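Local structure of glycoside hydrolase family 81 (Clostridium thermocellum, 6FOP) at residues A[214-219]-A[290-295]; A[434-437]-A[441-444]. The protein probably hydrolyses beta-1,3-glucans such as laminarin as part of the cellulosome of Clostridium thermocellum. All blocks are in the same frame, centred on the assembly; numbering follows the deposited sequence. Where two conformers were deposited one is given.

Contact 1 (A[214-219]-A[290-295])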
ATOM      1  N   LEU A 214     -17.520  29.578  -0.102  1.00 17.38           N
ATOM      2  CA  LEU A 214     -18.461  28.960  -1.035  1.00 17.33           C
ATOM      3  C   LEU A 214     -18.222  29.452  -2.455  1.00 17.01           C
ATOM      4  O   LEU A 214     -18.264  28.666  -3.395  1.00 17.90           O
ATOM      5  CB  LEU A 214     -19.883  29.255  -0.596  1.00 17.81           C
ATOM      6  CG  LEU A 214     -21.000  28.693  -1.467  1.00 18.27           C
ATOM      7  CD1 LEU A 214     -20.974  27.164  -1.502  1.00 20.55           C
ATOM      8  CD2 LEU A 214     -22.339  29.189  -0.945  1.00 19.08           C
ATOM      9  N   THR A 215     -17.926  30.745  -2.606  1.00 17.40           N
ATOM     10  CA  THR A 215     -17.661  31.320  -3.929  1.00 18.04           C
ATOM     11  C   THR A 215     -16.437  30.660  -4.561  1.00 17.15           C
ATOM     12  O   THR A 215     -16.431  30.355  -5.748  1.00 18.18           O
ATOM     13  CB  THR A 215     -17.444  32.842  -3.809  1.00 19.80           C
ATOM     14  OG1 THR A 215     -18.611  33.444  -3.224  1.00 24.07           O
ATOM     15  CG2 THR A 215     -17.188  33.461  -5.135  1.00 22.39           C
ATOM     16  N   TYR A 216     -15.390  30.442  -3.769  1.00 16.36           N
ATOM     17  CA  TYR A 216     -14.171  29.805  -4.285  1.00 15.95           C
ATOM     18  C   TYR A 216     -14.442  28.369  -4.716  1.00 15.05           C
ATOM     19  O   TYR A 216     -14.033  27.951  -5.807  1.00 15.31           O
ATOM     20  CB  TYR A 216     -13.094  29.835  -3.214  1.00 16.02           C
ATOM     21  CG  TYR A 216     -11.770  29.297  -3.738  1.00 16.44           C
ATOM     22  CD1 TYR A 216     -10.928  30.099  -4.514  1.00 17.10           C
ATOM     23  CD2 TYR A 216     -11.380  27.977  -3.499  1.00 16.30           C
ATOM     24  CE1 TYR A 216      -9.741  29.611  -5.026  1.00 17.25           C
ATOM     25  CE2 TYR A 216     -10.172  27.495  -3.997  1.00 16.81           C
ATOM     26  CZ  TYR A 216      -9.360  28.309  -4.741  1.00 17.14           C
ATOM     27  OH  TYR A 216      -8.181  27.793  -5.238  1.00 17.51           O
ATOM     28  N   TYR A 217     -15.149  27.613  -3.897  1.00 14.53           N
ATOM     29  CA  TYR A 217     -15.506  26.228  -4.261  1.00 15.48           C
ATOM     30  C   TYR A 217     -16.434  26.188  -5.476  1.00 15.00           C
ATOM     31  O   TYR A 217     -16.276  25.337  -6.334  1.00 15.10           O
ATOM     32  CB  TYR A 217     -16.047  25.467  -3.074  1.00 15.19           C
ATOM     33  CG  TYR A 217     -14.953  24.956  -2.142  1.00 14.86           C
ATOM     34  CD1 TYR A 217     -14.189  25.828  -1.378  1.00 14.82           C
ATOM     35  CD2 TYR A 217     -14.690  23.593  -2.036  1.00 14.27           C
ATOM     36  CE1 TYR A 217     -13.202  25.355  -0.526  1.00 15.36           C
ATOM     37  CE2 TYR A 217     -13.707  23.114  -1.192  1.00 14.85           C
ATOM     38  CZ  TYR A 217     -12.972  24.003  -0.449  1.00 14.79           C
ATOM     39  OH  TYR A 217     -11.989  23.540   0.401  1.00 15.74           O
ATOM     40  N   LYS A 218     -17.363  27.143  -5.590  1.00 15.31           N
ATOM     41  CA  LYS A 218     -18.192  27.243  -6.786  1.00 15.47           C
ATOM     42  C   LYS A 218     -17.357  27.474  -8.027  1.00 15.54           C
ATOM     43  O   LYS A 218     -17.659  26.922  -9.080  1.00 15.54           O
ATOM     44  CB  LYS A 218     -19.250  28.336  -6.617  1.00 16.62           C
ATOM     45  CG  LYS A 218     -20.183  28.442  -7.807  1.00 18.71           C
ATOM     46  CD  LYS A 218     -21.157  29.594  -7.667  1.00 21.41           C
ATOM     47  CE  LYS A 218     -22.021  29.672  -8.925  1.00 24.41           C
ATOM     48  NZ  LYS A 218     -22.829  30.912  -9.023  1.00 28.18           N
ATOM     49  N   ASP A 219     -16.294  28.278  -7.906  1.00 14.88           N
ATOM     50  CA  ASP A 219     -15.444  28.548  -9.053  1.00 16.37           C
ATOM     51  C   ASP A 219     -14.922  27.287  -9.730  1.00 15.23           C
ATOM     52  O   ASP A 219     -14.717  27.295 -10.939  1.00 15.52           O
ATOM     53  CB  ASP A 219     -14.228  29.400  -8.676  1.00 18.35           C
ATOM     54  CG  ASP A 219     -14.552  30.849  -8.411  1.00 21.64           C
ATOM     55  OD1 ASP A 219     -15.568  31.352  -8.901  1.00 22.94           O
ATOM     56  OD2 ASP A 219     -13.717  31.505  -7.725  1.00 24.47           O
ATOM     57  N   THR A 290      -4.851  21.540   1.323  1.00 14.08           N
ATOM     58  CA  THR A 290      -5.392  21.697  -0.012  1.00 14.16           C
ATOM     59  C   THR A 290      -4.490  22.550  -0.880  1.00 14.56           C
ATOM     60  O   THR A 290      -3.781  23.443  -0.402  1.00 15.22           O
ATOM     61  CB  THR A 290      -6.808  22.292   0.008  1.00 15.48           C
ATOM     62  OG1 THR A 290      -6.817  23.578   0.641  1.00 16.64           O
ATOM     63  CG2 THR A 290      -7.801  21.352   0.648  1.00 15.83           C
ATOM     64  N   ILE A 291      -4.570  22.302  -2.192  1.00 14.05           N
ATOM     65  CA  ILE A 291      -3.877  23.115  -3.191  1.00 14.45           C
ATOM     66  C   ILE A 291      -4.846  23.366  -4.338  1.00 14.19           C
ATOM     67  O   ILE A 291      -5.821  22.616  -4.504  1.00 14.57           O
ATOM     68  CB  ILE A 291      -2.597  22.446  -3.745  1.00 14.53           C
ATOM     69  CG1 ILE A 291      -2.928  21.115  -4.444  1.00 15.64           C
ATOM     70  CG2 ILE A 291      -1.610  22.245  -2.589  1.00 14.77           C
ATOM     71  CD1 ILE A 291      -1.750  20.498  -5.120  1.00 17.09           C
ATOM     72  N   GLN A 292      -4.584  24.422  -5.080  1.00 13.83           N
ATOM     73  CA  GLN A 292      -5.270  24.657  -6.344  1.00 14.25           C
ATOM     74  C   GLN A 292      -4.404  24.121  -7.448  1.00 15.20           C
ATOM     75  O   GLN A 292      -3.242  24.527  -7.584  1.00 17.04           O
ATOM     76  CB  GLN A 292      -5.493  26.149  -6.573  1.00 14.76           C
ATOM     77  CG  GLN A 292      -5.945  26.537  -7.989  1.00 17.20           C
ATOM     78  CD  GLN A 292      -7.163  25.842  -8.458  1.00 18.85           C
ATOM     79  OE1 GLN A 292      -7.188  25.325  -9.583  1.00 19.04           O
ATOM     80  NE2 GLN A 292      -8.216  25.861  -7.641  1.00 19.25           N
ATOM     81  N   GLY A 293      -4.996  23.285  -8.279  1.00 16.45           N
ATOM     82  CA  GLY A 293      -4.324  22.831  -9.484  1.00 18.20           C
ATOM     83  C   GLY A 293      -4.781  21.473  -9.891  1.00 18.43           C
ATOM     84  O   GLY A 293      -5.470  20.767  -9.126  1.00 22.97           O
ATOM     85  N   THR A 294      -4.364  21.087 -11.084  1.00 16.21           N
ATOM     86  CA  THR A 294      -4.663  19.772 -11.582  1.00 16.44           C
ATOM     87  C   THR A 294      -3.493  18.799 -11.421  1.00 16.13           C
ATOM     88  O   THR A 294      -3.641  17.642 -11.773  1.00 17.56           O
ATOM     89  CB  THR A 294      -5.086  19.837 -13.052  1.00 18.08           C
ATOM     90  OG1 THR A 294      -4.084  20.531 -13.796  1.00 21.98           O
ATOM     91  CG2 THR A 294      -6.441  20.531 -13.147  1.00 20.11           C
ATOM     92  N   SER A 295      -2.365  19.253 -10.873  1.00 15.78           N
ATOM     93  CA  SER A 295      -1.258  18.350 -10.616  0.63 15.84           C
ATOM     94  C   SER A 295      -0.375  18.855  -9.505  1.00 15.37           C
ATOM     95  O   SER A 295      -0.321  20.047  -9.207  1.00 17.50           O
ATOM     96  CB  SER A 295      -0.424  18.118 -11.878  0.63 16.93           C
ATOM     97  OG  SER A 295       0.255  19.293 -12.248  0.63 19.82           O
TER
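Tyr-216 reaches out from helix 211-220 and sets its phenol oxygen against the base of the Gln-292 side chain, with OH 3.4 Å from CB of Gln-292. The glutamine then turns back toward the same oxygen: its chain bends at chi2 (55°), which swings NE2 round to the hydroxyl. Gln-292 NE2 donates to Tyr-216 OH across 3.1 Å in a fairly straight bond. The acceptor lies close to the plane of the amide, whereas the ring plane stands 77° from it, so the two flat groups meet at the hydroxyl and do not stack. A tyrosine suits this place because its rigid ring spans a wide separation, the CA atoms of Tyr-216 and Gln-292 being 10.5 Å apart, and still ends in a polar atom. Glutamine suits the other side, being flexible enough to fold back and offer an amide N-H. Leu-277 and Ile-260 pack beside the ring, while Tyr-220 meets it edge to face. More deeply buried, Tyr-217 shares a hydrogen bond between its hydroxyl and that of Tyr-281. The Tyr-216/Gln-292 bond joins the helix following strand 200-206 to the end of strand 286-292, in the beta-rich N-terminal part characteristic of family 81 enzymes.

Contact 2 (A[434-437]-A[441-444]); sequences DPQW and DNWG
Trp-443 lies over one face of the Trp-437 indole where two successive helices meet in the helical domain, which in family 81 is an (alpha/alpha)6 barrel. The five-membered rings form an offset stack, with centroids 4.2 Å apart and planes inclined by 30°. CD1 of Trp-443 comes within 3.3 Å of Trp-437 NE1, and CB of Trp-443 sits almost straight above the six-membered ring of Trp-437, 3.6 Å from its centroid, in a CH-pi contact. Tryptophan suits position 437 because one broad face takes a ring and a methylene together; Trp-443 supplies both. Trp-437 points its CB away from the second helix, but with CG anti to the backbone N (chi1 -171°) the indole swings back under Trp-443.

Two bonds to backbone carbonyls fix the turn beside this stack. Trp-443 N donates to Trp-437 O at 3.0 Å, and Asn-442 ND2 donates almost straight to Gln-436 O at 2.9 Å, approaching from above the carbonyl plane. Asparagine suits because its short chain holds an N-H donor close to the backbone, within reach of that carbonyl.

Farther out, Glu-377 of helix 362-379 accepts from Trp-437 NE1, and Trp-443 also touches Thr-381, a calcium ligand. Asp-434, salt-bridged to Lys-373, is the N-cap of the short helix: its OD1 takes the hydrogen of Trp-437 N at 2.9 Å, from above the carboxylate plane.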
ATOM      1  N   ASP A 434      22.616 -16.095 -10.330  1.00 17.86           N
ATOM      2  CA  ASP A 434      22.440 -16.971 -11.463  1.00 17.62           C
ATOM      3  C   ASP A 434      21.602 -16.226 -12.499  1.00 18.88           C
ATOM      4  O   ASP A 434      20.362 -16.328 -12.500  1.00 18.25           O
ATOM      5  CB  ASP A 434      21.809 -18.289 -11.054  1.00 16.66           C
ATOM      6  CG  ASP A 434      21.711 -19.269 -12.178  1.00 17.52           C
ATOM      7  OD1 ASP A 434      21.889 -18.875 -13.343  1.00 17.78           O
ATOM      8  OD2 ASP A 434      21.402 -20.449 -11.892  1.00 18.27           O
ATOM      9  N   PRO A 435      22.286 -15.435 -13.352  1.00 21.35           N
ATOM     10  CA  PRO A 435      21.588 -14.699 -14.398  1.00 21.99           C
ATOM     11  C   PRO A 435      20.911 -15.595 -15.428  1.00 21.35           C
ATOM     12  O   PRO A 435      19.960 -15.172 -16.088  1.00 23.89           O
ATOM     13  CB  PRO A 435      22.704 -13.852 -15.035  1.00 24.82           C
ATOM     14  CG  PRO A 435      23.951 -14.640 -14.824  1.00 26.69           C
ATOM     15  CD  PRO A 435      23.755 -15.352 -13.512  1.00 24.83           C
ATOM     16  N   GLN A 436      21.431 -16.802 -15.591  1.00 19.35           N
ATOM     17  CA  GLN A 436      20.887 -17.770 -16.529  1.00 20.65           C
ATOM     18  C   GLN A 436      19.477 -18.207 -16.069  1.00 19.25           C
ATOM     19  O   GLN A 436      18.498 -18.101 -16.805  1.00 21.10           O
ATOM     20  CB  GLN A 436      21.891 -18.945 -16.578  1.00 21.75           C
ATOM     21  CG  GLN A 436      21.512 -20.139 -17.382  1.00 22.56           C
ATOM     22  CD  GLN A 436      22.542 -21.224 -17.225  1.00 20.52           C
ATOM     23  OE1 GLN A 436      22.794 -21.695 -16.119  1.00 19.37           O
ATOM     24  NE2 GLN A 436      23.162 -21.602 -18.312  1.00 21.10           N
ATOM     25  N   TRP A 437      19.380 -18.619 -14.814  1.00 19.01           N
ATOM     26  CA  TRP A 437      18.102 -19.080 -14.240  1.00 17.57           C
ATOM     27  C   TRP A 437      17.000 -18.000 -14.313  1.00 17.97           C
ATOM     28  O   TRP A 437      15.840 -18.266 -14.632  1.00 18.23           O
ATOM     29  CB  TRP A 437      18.317 -19.468 -12.771  1.00 17.63           C
ATOM     30  CG  TRP A 437      17.170 -20.159 -12.120  1.00 15.98           C
ATOM     31  CD1 TRP A 437      16.991 -21.508 -11.999  1.00 18.01           C
ATOM     32  CD2 TRP A 437      16.043 -19.552 -11.458  1.00 15.75           C
ATOM     33  NE1 TRP A 437      15.846 -21.778 -11.331  1.00 16.89           N
ATOM     34  CE2 TRP A 437      15.222 -20.602 -11.011  1.00 16.22           C
ATOM     35  CE3 TRP A 437      15.648 -18.229 -11.222  1.00 16.52           C
ATOM     36  CZ2 TRP A 437      14.042 -20.386 -10.296  1.00 17.27           C
ATOM     37  CZ3 TRP A 437      14.453 -18.012 -10.527  1.00 17.07           C
ATOM     38  CH2 TRP A 437      13.677 -19.080 -10.069  1.00 17.52           C
ATOM     39  N   ASP A 441      13.691 -16.145 -20.745  1.00 24.76           N
ATOM     40  CA  ASP A 441      13.510 -17.417 -21.445  1.00 29.20           C
ATOM     41  C   ASP A 441      13.462 -18.637 -20.506  1.00 24.69           C
ATOM     42  O   ASP A 441      12.953 -19.701 -20.892  1.00 26.67           O
ATOM     43  CB  ASP A 441      14.635 -17.638 -22.472  1.00 33.32           C
ATOM     44  CG  ASP A 441      14.651 -16.600 -23.587  1.00 41.15           C
ATOM     45  OD1 ASP A 441      13.581 -16.079 -23.974  1.00 44.96           O
ATOM     46  OD2 ASP A 441      15.755 -16.306 -24.092  1.00 47.19           O
ATOM     47  N   ASN A 442      14.008 -18.486 -19.297  1.00 21.94           N
ATOM     48  CA  ASN A 442      13.963 -19.512 -18.289  1.00 21.37           C
ATOM     49  C   ASN A 442      12.881 -19.190 -17.266  1.00 20.18           C
ATOM     50  O   ASN A 442      11.716 -19.223 -17.642  1.00 22.23           O
ATOM     51  CB  ASN A 442      15.380 -19.752 -17.728  1.00 22.50           C
ATOM     52  CG  ASN A 442      16.303 -20.359 -18.778  1.00 24.06           C
ATOM     53  OD1 ASN A 442      15.875 -21.214 -19.550  1.00 28.93           O
ATOM     54  ND2 ASN A 442      17.551 -19.927 -18.816  1.00 24.73           N
ATOM     55  N   TRP A 443      13.227 -18.878 -16.019  1.00 17.16           N
ATOM     56  CA  TRP A 443      12.212 -18.698 -14.983  1.00 16.57           C
ATOM     57  C   TRP A 443      11.750 -17.248 -14.807  1.00 16.26           C
ATOM     58  O   TRP A 443      10.806 -16.993 -14.029  1.00 17.28           O
ATOM     59  CB  TRP A 443      12.707 -19.319 -13.659  1.00 17.28           C
ATOM     60  CG  TRP A 443      12.999 -20.767 -13.923  1.00 17.55           C
ATOM     61  CD1 TRP A 443      14.233 -21.353 -14.144  1.00 18.14           C
ATOM     62  CD2 TRP A 443      12.035 -21.790 -14.133  1.00 17.58           C
ATOM     63  NE1 TRP A 443      14.073 -22.675 -14.447  1.00 19.67           N
ATOM     64  CE2 TRP A 443      12.741 -22.974 -14.464  1.00 18.26           C
ATOM     65  CE3 TRP A 443      10.631 -21.827 -14.075  1.00 18.35           C
ATOM     66  CZ2 TRP A 443      12.087 -24.181 -14.722  1.00 19.08           C
ATOM     67  CZ3 TRP A 443       9.984 -23.030 -14.305  1.00 19.29           C
ATOM     68  CH2 TRP A 443      10.711 -24.191 -14.640  1.00 19.90           C
ATOM     69  N   GLY A 444      12.414 -16.297 -15.475  1.00 16.91           N
ATOM     70  CA  GLY A 444      12.089 -14.894 -15.285  1.00 17.05           C
ATOM     71  C   GLY A 444      10.705 -14.501 -15.775  1.00 17.05           C
ATOM     72  O   GLY A 444      10.091 -13.581 -15.210  1.00 18.00           O
TER

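Overall arrangement
From the N terminus, the chain first builds antiparallel sheets, including the eight-stranded one that holds strand 200-206, and then enters helix 211-220. Contact 1 closes a loop of 70 residues, mostly strand, bringing 290-295 back to that helix and tying it to the three-stranded sheet 260-263, 286-292 and 280-283. The chain then passes into the helical domain, where contact 2 closes a tight loop of three residues between helices 435-438 and 440-455 and seats them against helix 362-379. The two loops lie in series, neither nested nor crossed. The centres of contact 1 and contact 2 are about 52 Å apart, on opposite sides of the chain's centre. The nearest atoms of contact 1 and contact 2 are about 34 Å apart.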